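Local coordinates for protein sesquisabinene B synthase 2 (Santalum album, PDB 6A2C) that probably converts farnesyl diphosphate into the sesquiterpene sesquisabinene B, with magnesium ions assisting at the diphosphate, at residues 476-481 against 494-499; 453-458 against 502-507; 34-39 against 277-282; 88-93 against 221-226. All coordinates share one frame; numbering follows the deposited sequence.

Contact 1 of 4, residues 476-481 against 494-499. With FPP (farnesyl diphosphate), chain C.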
# COMPACT_ATOMS: atom_id res chain seq x y z
N LYS A 476 -20.09 28.27 14.73
CA LYS A 476 -18.73 28.14 15.30
C LYS A 476 -18.82 28.61 16.76
O LYS A 476 -19.80 29.29 17.07
CB LYS A 476 -17.64 28.80 14.44
CG LYS A 476 -17.45 28.27 13.02
CD LYS A 476 -16.96 26.84 12.93
CE LYS A 476 -17.16 26.24 11.56
NZ LYS A 476 -16.92 24.77 11.54
N SER A 477 -17.82 28.31 17.60
CA SER A 477 -17.84 28.55 19.07
C SER A 477 -18.11 30.04 19.37
O SER A 477 -19.00 30.30 20.15
CB SER A 477 -16.55 28.11 19.73
OG SER A 477 -16.39 26.70 19.60
N ILE A 478 -17.32 30.96 18.81
CA ILE A 478 -17.38 32.38 19.25
C ILE A 478 -18.79 32.90 18.96
O ILE A 478 -19.40 33.46 19.87
CB ILE A 478 -16.29 33.24 18.57
CG1 ILE A 478 -14.88 32.84 19.03
CG2 ILE A 478 -16.55 34.71 18.83
CD1 ILE A 478 -13.77 33.38 18.17
N GLN A 479 -19.30 32.66 17.76
CA GLN A 479 -20.59 33.21 17.31
C GLN A 479 -21.72 32.57 18.12
O GLN A 479 -22.71 33.28 18.42
CB GLN A 479 -20.78 33.02 15.81
CG GLN A 479 -21.98 33.78 15.25
CD GLN A 479 -21.90 35.28 15.37
OE1 GLN A 479 -22.82 35.92 15.88
NE2 GLN A 479 -20.81 35.87 14.88
N CYS A 480 -21.59 31.28 18.46
CA CYS A 480 -22.65 30.57 19.22
C CYS A 480 -22.77 31.26 20.57
O CYS A 480 -23.89 31.49 21.02
CB CYS A 480 -22.37 29.08 19.38
SG CYS A 480 -22.81 28.13 17.91
N TYR A 481 -21.64 31.60 21.19
CA TYR A 481 -21.62 32.27 22.49
C TYR A 481 -22.09 33.73 22.36
O TYR A 481 -22.77 34.20 23.30
CB TYR A 481 -20.24 32.23 23.13
CG TYR A 481 -20.23 32.78 24.52
CD1 TYR A 481 -20.72 32.05 25.58
CD2 TYR A 481 -19.77 34.06 24.78
CE1 TYR A 481 -20.71 32.54 26.87
CE2 TYR A 481 -19.76 34.58 26.07
CZ TYR A 481 -20.24 33.81 27.11
OH TYR A 481 -20.22 34.31 28.37
N GLU A 494 -12.74 35.97 24.33
CA GLU A 494 -12.12 35.91 25.68
C GLU A 494 -12.75 34.75 26.47
O GLU A 494 -12.03 34.02 27.15
CB GLU A 494 -12.27 37.25 26.40
CG GLU A 494 -11.01 38.09 26.33
CD GLU A 494 -11.10 39.51 26.89
OE1 GLU A 494 -12.14 39.86 27.51
OE2 GLU A 494 -10.13 40.28 26.68
N HIS A 495 -14.06 34.64 26.43
CA HIS A 495 -14.77 33.53 27.10
C HIS A 495 -14.24 32.17 26.58
O HIS A 495 -13.98 31.28 27.39
CB HIS A 495 -16.26 33.68 26.86
CG HIS A 495 -17.02 32.61 27.54
ND1 HIS A 495 -17.15 32.58 28.92
CD2 HIS A 495 -17.55 31.46 27.07
CE1 HIS A 495 -17.84 31.51 29.26
NE2 HIS A 495 -18.11 30.80 28.14
N ILE A 496 -14.09 32.02 25.27
CA ILE A 496 -13.69 30.72 24.66
C ILE A 496 -12.23 30.44 25.04
O ILE A 496 -11.91 29.31 25.37
CB ILE A 496 -13.92 30.74 23.14
CG1 ILE A 496 -15.39 31.00 22.77
CG2 ILE A 496 -13.40 29.45 22.54
CD1 ILE A 496 -16.37 30.03 23.38
N GLU A 497 -11.40 31.47 25.10
CA GLU A 497 -9.99 31.33 25.54
C GLU A 497 -9.95 30.84 26.98
O GLU A 497 -9.05 30.03 27.31
CB GLU A 497 -9.22 32.65 25.34
CG GLU A 497 -8.95 32.94 23.89
CD GLU A 497 -8.31 34.30 23.63
OE1 GLU A 497 -8.37 35.15 24.52
OE2 GLU A 497 -7.75 34.50 22.53
N GLY A 498 -10.88 31.31 27.82
CA GLY A 498 -11.04 30.85 29.19
C GLY A 498 -11.43 29.38 29.23
O GLY A 498 -10.93 28.66 30.12
N LEU A 499 -12.26 28.93 28.30
CA LEU A 499 -12.63 27.49 28.22
C LEU A 499 -11.39 26.68 27.90
O LEU A 499 -11.25 25.58 28.44
CB LEU A 499 -13.70 27.30 27.14
CG LEU A 499 -15.09 27.88 27.46
CD1 LEU A 499 -16.09 27.41 26.42
CD2 LEU A 499 -15.54 27.48 28.86
C1 FPP C . -10.15 20.59 8.79
O1 FPP C . -10.62 21.94 8.74
C2 FPP C . -9.80 20.07 10.16
C3 FPP C . -10.35 18.97 10.66
C4 FPP C . -11.37 18.17 9.91
C5 FPP C . -10.06 18.50 12.06
C6 FPP C . -9.50 17.10 12.17
C7 FPP C . -8.03 17.03 11.95
C8 FPP C . -7.39 16.74 10.82
C10 FPP C . -8.08 16.49 9.53
C9 FPP C . -5.91 16.59 10.79
C11 FPP C . -5.53 15.15 10.96
C12 FPP C . -5.12 14.80 12.36
C13 FPP C . -4.43 13.74 12.77
C14 FPP C . -4.16 13.45 14.21
C15 FPP C . -3.84 12.73 11.82
PA FPP C . -12.14 22.45 9.10
O1A FPP C . -11.73 23.57 10.03
O2A FPP C . -13.23 22.66 8.00
O3A FPP C . -12.91 21.41 10.10
PB FPP C . -14.51 21.78 10.52
O1B FPP C . -15.34 21.93 9.23
O2B FPP C . -15.01 20.62 11.37
O3B FPP C . -14.46 23.05 11.31
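The rings of Tyr481 and His495 lie almost flat on one another in an offset stack, with centroids 3.9 Å apart and planes inclined by only 8°. The imidazole is displaced toward the rim of the phenol, so that His495 CD2 sits over Tyr481 CE1 at 3.3 Å, while His495 CB covers the same ring in a CH-pi contact, 4.1 Å from the Tyr481 centroid. Both residues place CG anti to the backbone N (chi1 -174° for Tyr481), which carries each ring across the space between the two helices. This stack, at a partly exposed margin, is the tight part of the contact. A leucine in place of Tyr481 would probably leave the imidazole without its flat partner and free to turn. Deeper in, the fit between the segments is looser: Ile496 CD1 lies 4.1 Å from Ser477 CB, and Ile478 CG1 lies 4.2 Å from Ile496 CG1, with hydrocarbon the main material on both sides. The hydroxyl of buried Ser477 is satisfied by Asp461. At the start of helix 477-485, Lys476 occupies the N-cap position, and its chain, bent at chi2, brings NZ to within 3.0 Å of the diphosphate oxygen O3B of FPP in a hydrogen bond. Helices 477-485 and 489-510 follow each other in the chain, and their local segments cross at 119°. Helix 447-462 packs on Ile496, and helix 406-416 packs on Ser477, Cys480 and Ile496.

Contact 2 of 4, residues 453-458 against 502-507. With FPP (farnesyl diphosphate), chain C.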
# COMPACT_ATOMS: atom_id res chain seq x y z
N CYS A 453 -11.13 16.27 23.04
CA CYS A 453 -11.98 16.51 21.85
C CYS A 453 -12.55 17.94 21.86
O CYS A 453 -12.50 18.61 20.81
CB CYS A 453 -13.08 15.46 21.70
SG CYS A 453 -12.37 13.79 21.53
N ILE A 454 -13.03 18.41 23.01
CA ILE A 454 -13.58 19.77 23.12
C ILE A 454 -12.43 20.74 22.84
O ILE A 454 -12.65 21.71 22.15
CB ILE A 454 -14.24 20.06 24.49
CG1 ILE A 454 -15.59 19.36 24.60
CG2 ILE A 454 -14.39 21.56 24.70
CD1 ILE A 454 -16.20 19.45 25.97
N LEU A 455 -11.26 20.51 23.41
CA LEU A 455 -10.11 21.44 23.22
C LEU A 455 -9.79 21.54 21.72
O LEU A 455 -9.70 22.68 21.18
CB LEU A 455 -8.93 20.92 24.02
CG LEU A 455 -8.88 21.40 25.47
CD1 LEU A 455 -7.94 20.56 26.29
CD2 LEU A 455 -8.48 22.86 25.52
N CYS A 456 -9.69 20.40 21.03
CA CYS A 456 -9.33 20.41 19.59
C CYS A 456 -10.35 21.24 18.79
O CYS A 456 -9.94 22.02 17.88
CB CYS A 456 -9.23 18.98 19.07
SG CYS A 456 -7.79 18.10 19.73
N ARG A 457 -11.65 21.09 19.10
CA ARG A 457 -12.74 21.84 18.42
C ARG A 457 -12.59 23.32 18.73
O ARG A 457 -12.62 24.12 17.79
CB ARG A 457 -14.11 21.30 18.83
CG ARG A 457 -15.28 22.22 18.53
CD ARG A 457 -15.32 22.67 17.11
NE ARG A 457 -15.54 21.60 16.16
CZ ARG A 457 -15.39 21.69 14.84
NH1 ARG A 457 -14.95 22.80 14.29
NH2 ARG A 457 -15.68 20.64 14.07
N ILE A 458 -12.47 23.69 19.99
CA ILE A 458 -12.49 25.13 20.36
C ILE A 458 -11.24 25.80 19.78
O ILE A 458 -11.30 26.96 19.30
CB ILE A 458 -12.57 25.28 21.87
CG1 ILE A 458 -14.01 25.09 22.35
CG2 ILE A 458 -12.00 26.61 22.27
CD1 ILE A 458 -14.09 25.18 23.87
N MET A 502 -9.49 26.29 31.05
CA MET A 502 -10.26 25.39 31.97
C MET A 502 -10.09 23.92 31.56
O MET A 502 -9.80 23.05 32.39
CB MET A 502 -11.75 25.78 31.96
CG MET A 502 -12.60 24.91 32.88
SD MET A 502 -13.26 23.41 32.06
CE MET A 502 -14.44 24.22 30.98
N TRP A 503 -10.30 23.59 30.29
CA TRP A 503 -10.22 22.16 29.90
C TRP A 503 -8.79 21.62 30.05
O TRP A 503 -8.65 20.45 30.37
CB TRP A 503 -10.80 21.95 28.51
CG TRP A 503 -12.30 21.99 28.47
CD1 TRP A 503 -13.08 22.95 27.89
CD2 TRP A 503 -13.19 21.01 29.02
NE1 TRP A 503 -14.40 22.64 28.06
CE2 TRP A 503 -14.50 21.46 28.75
CE3 TRP A 503 -13.02 19.82 29.73
CZ2 TRP A 503 -15.63 20.75 29.16
CZ3 TRP A 503 -14.13 19.11 30.13
CH2 TRP A 503 -15.42 19.57 29.84
N TRP A 504 -7.78 22.46 29.84
CA TRP A 504 -6.37 22.03 30.04
C TRP A 504 -6.13 21.68 31.51
O TRP A 504 -5.39 20.76 31.78
CB TRP A 504 -5.39 23.12 29.59
CG TRP A 504 -4.77 22.90 28.24
CD1 TRP A 504 -5.06 23.58 27.10
CD2 TRP A 504 -3.75 21.94 27.90
NE1 TRP A 504 -4.28 23.12 26.07
CE2 TRP A 504 -3.48 22.11 26.53
CE3 TRP A 504 -3.05 20.97 28.61
CZ2 TRP A 504 -2.52 21.35 25.86
CZ3 TRP A 504 -2.11 20.21 27.94
CH2 TRP A 504 -1.85 20.40 26.59
N LYS A 505 -6.72 22.45 32.41
CA LYS A 505 -6.60 22.16 33.86
C LYS A 505 -7.15 20.76 34.16
O LYS A 505 -6.53 20.04 34.92
CB LYS A 505 -7.33 23.25 34.63
CG LYS A 505 -6.59 24.58 34.71
CD LYS A 505 -7.44 25.69 35.25
CE LYS A 505 -6.83 27.04 35.00
NZ LYS A 505 -7.66 28.12 35.58
N ARG A 506 -8.28 20.41 33.55
CA ARG A 506 -8.91 19.09 33.77
C ARG A 506 -8.00 18.01 33.18
O ARG A 506 -7.79 17.00 33.85
CB ARG A 506 -10.34 19.13 33.23
CG ARG A 506 -11.14 20.33 33.72
CD ARG A 506 -12.63 20.09 33.69
NE ARG A 506 -13.04 19.24 34.79
CZ ARG A 506 -14.30 19.00 35.12
NH1 ARG A 506 -15.28 19.57 34.44
NH2 ARG A 506 -14.58 18.21 36.13
N LEU A 507 -7.47 18.25 31.99
CA LEU A 507 -6.52 17.30 31.35
C LEU A 507 -5.31 17.08 32.28
O LEU A 507 -4.92 15.94 32.47
CB LEU A 507 -6.03 17.94 30.05
CG LEU A 507 -6.66 17.52 28.73
CD1 LEU A 507 -5.72 17.84 27.58
CD2 LEU A 507 -7.01 16.05 28.73
C1 FPP C . -10.15 20.59 8.79
O1 FPP C . -10.62 21.94 8.74
C2 FPP C . -9.80 20.07 10.16
C3 FPP C . -10.35 18.97 10.66
C4 FPP C . -11.37 18.17 9.91
C5 FPP C . -10.06 18.50 12.06
C6 FPP C . -9.50 17.10 12.17
C7 FPP C . -8.03 17.03 11.95
C8 FPP C . -7.39 16.74 10.82
C10 FPP C . -8.08 16.49 9.53
C9 FPP C . -5.91 16.59 10.79
C11 FPP C . -5.53 15.15 10.96
C12 FPP C . -5.12 14.80 12.36
C13 FPP C . -4.43 13.74 12.77
C14 FPP C . -4.16 13.45 14.21
C15 FPP C . -3.84 12.73 11.82
PA FPP C . -12.14 22.45 9.10
O1A FPP C . -11.73 23.57 10.03
O2A FPP C . -13.23 22.66 8.00
O3A FPP C . -12.91 21.41 10.10
PB FPP C . -14.51 21.78 10.52
O1B FPP C . -15.34 21.93 9.23
O2B FPP C . -15.01 20.62 11.37
O3B FPP C . -14.46 23.05 11.31
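Ile454 CG1 is turned anti to its own carbonyl carbon (chi1 -75°), and Trp503 CG takes the same setting, which lays the branched chain over one face of the indole. Ile454 CG2 rests over the face of the five-membered ring, 3.9 Å from its centroid, and Ile454 CD1 reaches Trp503 CZ2 at 3.5 Å. Met502 CE covers the opposite face, so the indole is sandwiched between two aliphatic groups. Leu455 packs CG on Trp503 CB at 3.6 Å, and its CD1 meets Leu507 CD1 tip to tip at 3.7 Å. Its other methyl group, CD2, touches Trp504, whose NE1 is bonded to His533.

On another side of helix 447-462, Arg457 holds the FPP terminal phosphate edge-on, with PB near the guanidinium plane: NH1 donates to O3B (3.0 Å, 175°) and NH2 to O2B (2.8 Å, 167°). With a leucine at Arg457, the phosphate would probably lose both nearly straight bonds and Asp461 its salt-bridge mate. Antiparallel helices packed by hydrophobic side chains, one of them facing the diphosphate, are characteristic of the class I terpene synthase fold; helix 447-462 also carries the magnesium ligand Asn460, which fits the start of the NSE/DTE motif.

Contact 3 of 4, residues 34-39 against 277-282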
# COMPACT_ATOMS: atom_id res chain seq x y z
N TYR A 34 -3.10 19.92 -10.07
CA TYR A 34 -3.57 21.32 -10.17
C TYR A 34 -4.87 21.38 -9.38
O TYR A 34 -5.70 20.51 -9.58
CB TYR A 34 -3.76 21.83 -11.59
CG TYR A 34 -4.05 23.30 -11.63
CD1 TYR A 34 -3.03 24.23 -11.51
CD2 TYR A 34 -5.35 23.78 -11.73
CE1 TYR A 34 -3.29 25.59 -11.51
CE2 TYR A 34 -5.63 25.13 -11.73
CZ TYR A 34 -4.59 26.04 -11.62
OH TYR A 34 -4.85 27.37 -11.63
N PRO A 35 -5.09 22.37 -8.49
CA PRO A 35 -4.03 23.29 -8.04
C PRO A 35 -2.82 22.64 -7.34
O PRO A 35 -2.94 21.58 -6.79
CB PRO A 35 -4.78 24.28 -7.15
CG PRO A 35 -6.22 24.16 -7.57
CD PRO A 35 -6.38 22.70 -7.92
N PRO A 36 -1.63 23.26 -7.41
CA PRO A 36 -0.44 22.64 -6.84
C PRO A 36 -0.46 22.41 -5.32
O PRO A 36 -0.88 23.26 -4.59
CB PRO A 36 0.67 23.62 -7.24
CG PRO A 36 -0.04 24.93 -7.42
CD PRO A 36 -1.36 24.55 -8.03
N ASN A 37 0.01 21.24 -4.91
CA ASN A 37 0.14 20.93 -3.47
C ASN A 37 1.47 21.53 -2.98
O ASN A 37 2.27 21.92 -3.83
CB ASN A 37 0.09 19.43 -3.22
CG ASN A 37 -1.28 18.84 -3.51
OD1 ASN A 37 -2.29 19.33 -3.02
ND2 ASN A 37 -1.31 17.78 -4.30
N LEU A 38 1.67 21.58 -1.68
CA LEU A 38 2.89 22.19 -1.09
C LEU A 38 4.11 21.53 -1.73
O LEU A 38 5.06 22.25 -2.01
CB LEU A 38 2.83 21.94 0.41
CG LEU A 38 1.76 22.71 1.18
CD1 LEU A 38 1.68 22.20 2.61
CD2 LEU A 38 2.05 24.20 1.16
N TRP A 39 4.08 20.21 -1.87
CA TRP A 39 5.13 19.44 -2.59
C TRP A 39 4.43 18.48 -3.55
O TRP A 39 3.38 17.97 -3.19
CB TRP A 39 6.04 18.70 -1.60
CG TRP A 39 6.74 19.61 -0.64
CD1 TRP A 39 7.91 20.28 -0.83
CD2 TRP A 39 6.31 19.92 0.70
NE1 TRP A 39 8.22 21.02 0.28
CE2 TRP A 39 7.26 20.81 1.24
CE3 TRP A 39 5.22 19.54 1.49
CZ2 TRP A 39 7.13 21.35 2.51
CZ3 TRP A 39 5.09 20.08 2.75
CH2 TRP A 39 6.02 20.97 3.25
N PHE A 277 -11.34 19.33 -4.43
CA PHE A 277 -11.33 19.87 -3.04
C PHE A 277 -10.22 19.16 -2.24
O PHE A 277 -9.54 18.24 -2.83
CB PHE A 277 -12.71 19.70 -2.38
CG PHE A 277 -13.39 18.38 -2.65
CD1 PHE A 277 -13.09 17.25 -1.90
CD2 PHE A 277 -14.39 18.27 -3.61
CE1 PHE A 277 -13.68 16.03 -2.17
CE2 PHE A 277 -14.99 17.05 -3.88
CZ PHE A 277 -14.63 15.92 -3.16
N ALA A 278 -9.98 19.57 -1.00
CA ALA A 278 -9.04 18.87 -0.07
C ALA A 278 -7.59 18.91 -0.60
O ALA A 278 -6.77 17.91 -0.38
CB ALA A 278 -9.52 17.46 0.18
N ARG A 279 -7.26 20.01 -1.29
CA ARG A 279 -5.88 20.48 -1.57
C ARG A 279 -5.01 20.27 -0.32
O ARG A 279 -5.40 20.74 0.76
CB ARG A 279 -5.88 21.96 -1.96
CG ARG A 279 -4.67 22.37 -2.78
CD ARG A 279 -4.88 23.71 -3.44
NE ARG A 279 -4.44 24.78 -2.57
CZ ARG A 279 -3.41 25.59 -2.80
NH1 ARG A 279 -3.09 26.51 -1.90
NH2 ARG A 279 -2.71 25.50 -3.92
N ASN A 280 -3.92 19.53 -0.46
CA ASN A 280 -2.92 19.35 0.63
C ASN A 280 -3.47 18.48 1.77
O ASN A 280 -2.86 18.50 2.84
CB ASN A 280 -2.45 20.69 1.20
CG ASN A 280 -1.53 21.43 0.24
OD1 ASN A 280 -0.71 20.80 -0.41
ND2 ASN A 280 -1.67 22.73 0.14
N GLY A 281 -4.56 17.74 1.56
CA GLY A 281 -5.21 16.96 2.62
C GLY A 281 -4.26 15.91 3.20
O GLY A 281 -4.24 15.74 4.41
N LEU A 282 -3.53 15.19 2.36
CA LEU A 282 -2.65 14.10 2.85
C LEU A 282 -1.46 14.70 3.61
O LEU A 282 -1.17 14.25 4.76
CB LEU A 282 -2.21 13.27 1.65
CG LEU A 282 -1.33 12.04 1.92
CD1 LEU A 282 0.11 12.40 2.22
CD2 LEU A 282 -1.88 11.14 3.00
O HOH W 1 -0.46 24.26 -1.97
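Arg279 rests its CD on Pro35 CB at 3.8 Å and turns its guanidinium end to a salt bridge with Glu546 of helix 546-558. It occupies the second position of a type II beta turn, Ala278 to Gly281, that leads into helix 281-292. Across from the turn runs the N-terminal strap typical of plant terpene synthases, in which Trp39 fits the tryptophan of the RR(X)8W motif.

In the polar part of the contact the side chains of Asn37 and Asn280 slide past each other with amide planes 55° apart, and each carbonyl oxygen takes a backbone N-H from the opposite segment. Asn280, the third residue of the turn, has the positive phi that this position calls for. Its backbone N donates to Asn37 OD1 at 3.0 Å, arriving from above the carbonyl plane and far from straight (135°). Asn280 OD1 in turn accepts the backbone N-H of Leu38 at 2.8 Å. That oxygen also presses on the strap's carbon atoms, lying 3.2 Å from Asn37 CB, while Leu38 CG lies 3.6 Å from Asn280 ND2. The amide nitrogen is used as well: a water accepts from Asn280 ND2 at 2.9 Å and donates to Pro36 O at 2.8 Å.

Contact 4 of 4, residues 88-93 against 221-226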
# COMPACT_ATOMS: atom_id res chain seq x y z
N VAL A 88 16.97 18.12 27.52
CA VAL A 88 16.81 16.81 26.81
C VAL A 88 15.38 16.72 26.24
O VAL A 88 15.21 16.31 25.08
CB VAL A 88 17.13 15.65 27.77
CG1 VAL A 88 16.70 14.31 27.20
CG2 VAL A 88 18.59 15.61 28.15
N ARG A 89 14.40 17.13 27.03
CA ARG A 89 12.95 17.05 26.65
C ARG A 89 12.70 17.99 25.47
O ARG A 89 12.07 17.59 24.47
CB ARG A 89 12.07 17.46 27.83
CG ARG A 89 10.58 17.57 27.52
CD ARG A 89 10.19 18.99 27.16
NE ARG A 89 8.79 19.24 26.88
CZ ARG A 89 7.88 19.56 27.77
NH1 ARG A 89 8.21 19.62 29.06
NH2 ARG A 89 6.65 19.83 27.38
N ARG A 90 13.24 19.19 25.56
CA ARG A 90 12.94 20.26 24.58
C ARG A 90 13.63 19.97 23.25
O ARG A 90 13.06 20.32 22.20
CB ARG A 90 13.35 21.60 25.18
CG ARG A 90 12.18 22.52 25.45
CD ARG A 90 12.69 23.92 25.31
NE ARG A 90 11.88 24.85 24.56
CZ ARG A 90 11.42 25.98 25.08
NH1 ARG A 90 11.67 26.22 26.35
NH2 ARG A 90 10.71 26.84 24.34
N LEU A 91 14.79 19.30 23.29
CA LEU A 91 15.48 18.79 22.09
C LEU A 91 14.75 17.60 21.47
O LEU A 91 15.25 17.07 20.46
CB LEU A 91 16.90 18.38 22.47
CG LEU A 91 17.81 19.55 22.81
CD1 LEU A 91 19.10 19.02 23.42
CD2 LEU A 91 18.06 20.45 21.60
N GLY A 92 13.67 17.12 22.09
CA GLY A 92 12.89 16.02 21.51
C GLY A 92 13.43 14.64 21.85
O GLY A 92 13.09 13.71 21.13
N LEU A 93 14.18 14.48 22.95
CA LEU A 93 14.96 13.24 23.18
C LEU A 93 14.43 12.46 24.37
O LEU A 93 15.01 11.39 24.65
CB LEU A 93 16.42 13.61 23.42
CG LEU A 93 17.14 14.25 22.24
CD1 LEU A 93 18.56 14.65 22.65
CD2 LEU A 93 17.16 13.31 21.06
N ARG A 221 7.68 17.33 18.52
CA ARG A 221 8.57 17.15 17.36
C ARG A 221 8.92 18.50 16.73
O ARG A 221 10.12 18.67 16.35
CB ARG A 221 7.95 16.21 16.35
CG ARG A 221 8.91 15.85 15.22
CD ARG A 221 10.20 15.18 15.72
NE ARG A 221 11.03 14.77 14.60
CZ ARG A 221 12.25 14.23 14.70
NH1 ARG A 221 12.79 14.04 15.89
NH2 ARG A 221 12.93 13.96 13.60
N TYR A 222 7.94 19.37 16.51
CA TYR A 222 8.16 20.71 15.92
C TYR A 222 8.92 21.60 16.90
O TYR A 222 9.80 22.35 16.44
CB TYR A 222 6.84 21.34 15.44
CG TYR A 222 6.22 20.59 14.30
CD1 TYR A 222 6.54 20.88 12.98
CD2 TYR A 222 5.29 19.59 14.54
CE1 TYR A 222 6.01 20.14 11.94
CE2 TYR A 222 4.74 18.86 13.50
CZ TYR A 222 5.10 19.13 12.20
OH TYR A 222 4.52 18.39 11.21
N GLU A 223 8.68 21.46 18.21
CA GLU A 223 9.48 22.19 19.22
C GLU A 223 10.95 21.73 19.16
O GLU A 223 11.84 22.58 19.31
CB GLU A 223 8.90 22.02 20.63
CG GLU A 223 9.65 22.80 21.69
CD GLU A 223 9.62 24.31 21.52
OE1 GLU A 223 8.88 24.85 20.64
OE2 GLU A 223 10.41 24.96 22.25
N ALA A 224 11.20 20.43 19.00
CA ALA A 224 12.57 19.89 18.92
C ALA A 224 13.33 20.61 17.80
O ALA A 224 14.52 20.98 18.02
CB ALA A 224 12.55 18.40 18.73
N ARG A 225 12.72 20.78 16.63
CA ARG A 225 13.47 21.37 15.50
C ARG A 225 13.82 22.82 15.82
O ARG A 225 14.95 23.25 15.48
CB ARG A 225 12.68 21.29 14.20
CG ARG A 225 13.47 21.83 13.02
CD ARG A 225 14.73 21.03 12.77
NE ARG A 225 15.58 21.64 11.73
CZ ARG A 225 16.51 22.57 11.94
NH1 ARG A 225 16.72 23.08 13.14
NH2 ARG A 225 17.24 22.99 10.92
N TRP A 226 12.86 23.59 16.36
CA TRP A 226 13.08 25.00 16.72
C TRP A 226 14.17 25.09 17.80
O TRP A 226 15.06 26.01 17.74
CB TRP A 226 11.77 25.61 17.19
CG TRP A 226 11.90 27.05 17.56
CD1 TRP A 226 11.82 28.12 16.71
CD2 TRP A 226 12.23 27.59 18.84
NE1 TRP A 226 11.94 29.29 17.40
CE2 TRP A 226 12.21 29.00 18.71
CE3 TRP A 226 12.39 27.04 20.12
CZ2 TRP A 226 12.41 29.85 19.79
CZ3 TRP A 226 12.62 27.88 21.18
CH2 TRP A 226 12.62 29.26 21.01
O HOH W 2 12.00 14.24 18.66
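Leu91 and Ala224 bring their CA atoms within 4.4 Å of each other, a close backbone approach made where helix 78-90 ends against the flank of helix 220-232. The helix closes in a Schellman motif: Gly92 leaves helical geometry with a phi of 85°, and the amides of Gly92 and Leu93 bond back to the carbonyls of Arg89 and Val88. Carbonyls near this end point at the facing helix. Arg90 O receives a CA-H...O contact from Ala224 CA at 3.3 Å, and Leu91 O lies 3.5 Å from Ala224 CB. The same methyl group meets Gly92 CA at 3.7 Å, and a beta carbon on Gly92 would collide with it, so glycine suits the site on grounds of both phi and space.

The contact ties the end of helix 78-90, in the alpha-helical N-terminal region of the plant terpene synthase fold, to helix 220-232, which also packs on helices 239-270 and 546-558. Beside this backbone contact, Arg90 grips one carboxylate oxygen side-on with two nitrogens: NE donates to Glu223 OE2 at 2.7 Å, on the anti lone pair of that oxygen, and NH2 meets the same OE2 at 2.8 Å from the syn side but well out of the carboxylate plane. Both bonds are bent, and the guanidinium and carboxylate planes stand 41° apart. Glu223 reaches out with CG anti to its backbone N (chi1 -177°), and its other oxygen, OE1, is bonded to His209, whose ring stacks on Trp226. On the far side of Ala224, a water donates to Gly92 O at 2.8 Å and accepts from Arg221 NH1 at 2.9 Å.

Contacts 1 and 2 share helix 489-510 and touch each other, Ile496 meeting Ile458, and contact 1 is nested in the chain loop that contact 2 closes. Both are buried and mainly apolar or aromatic between their segments, and each sends one cationic side chain, Lys476 or Arg457, to the same FPP diphosphate oxygen. Contact 4 is also buried but lies away from the annotated sites, combining close backbone packing with a salt bridge. Contact 3 is the surface contact of the four and relies on amide-to-backbone bonds and a water. Contact 4 lies within the long chain loop closed by contact 3, yet their centres are about 28 Å apart.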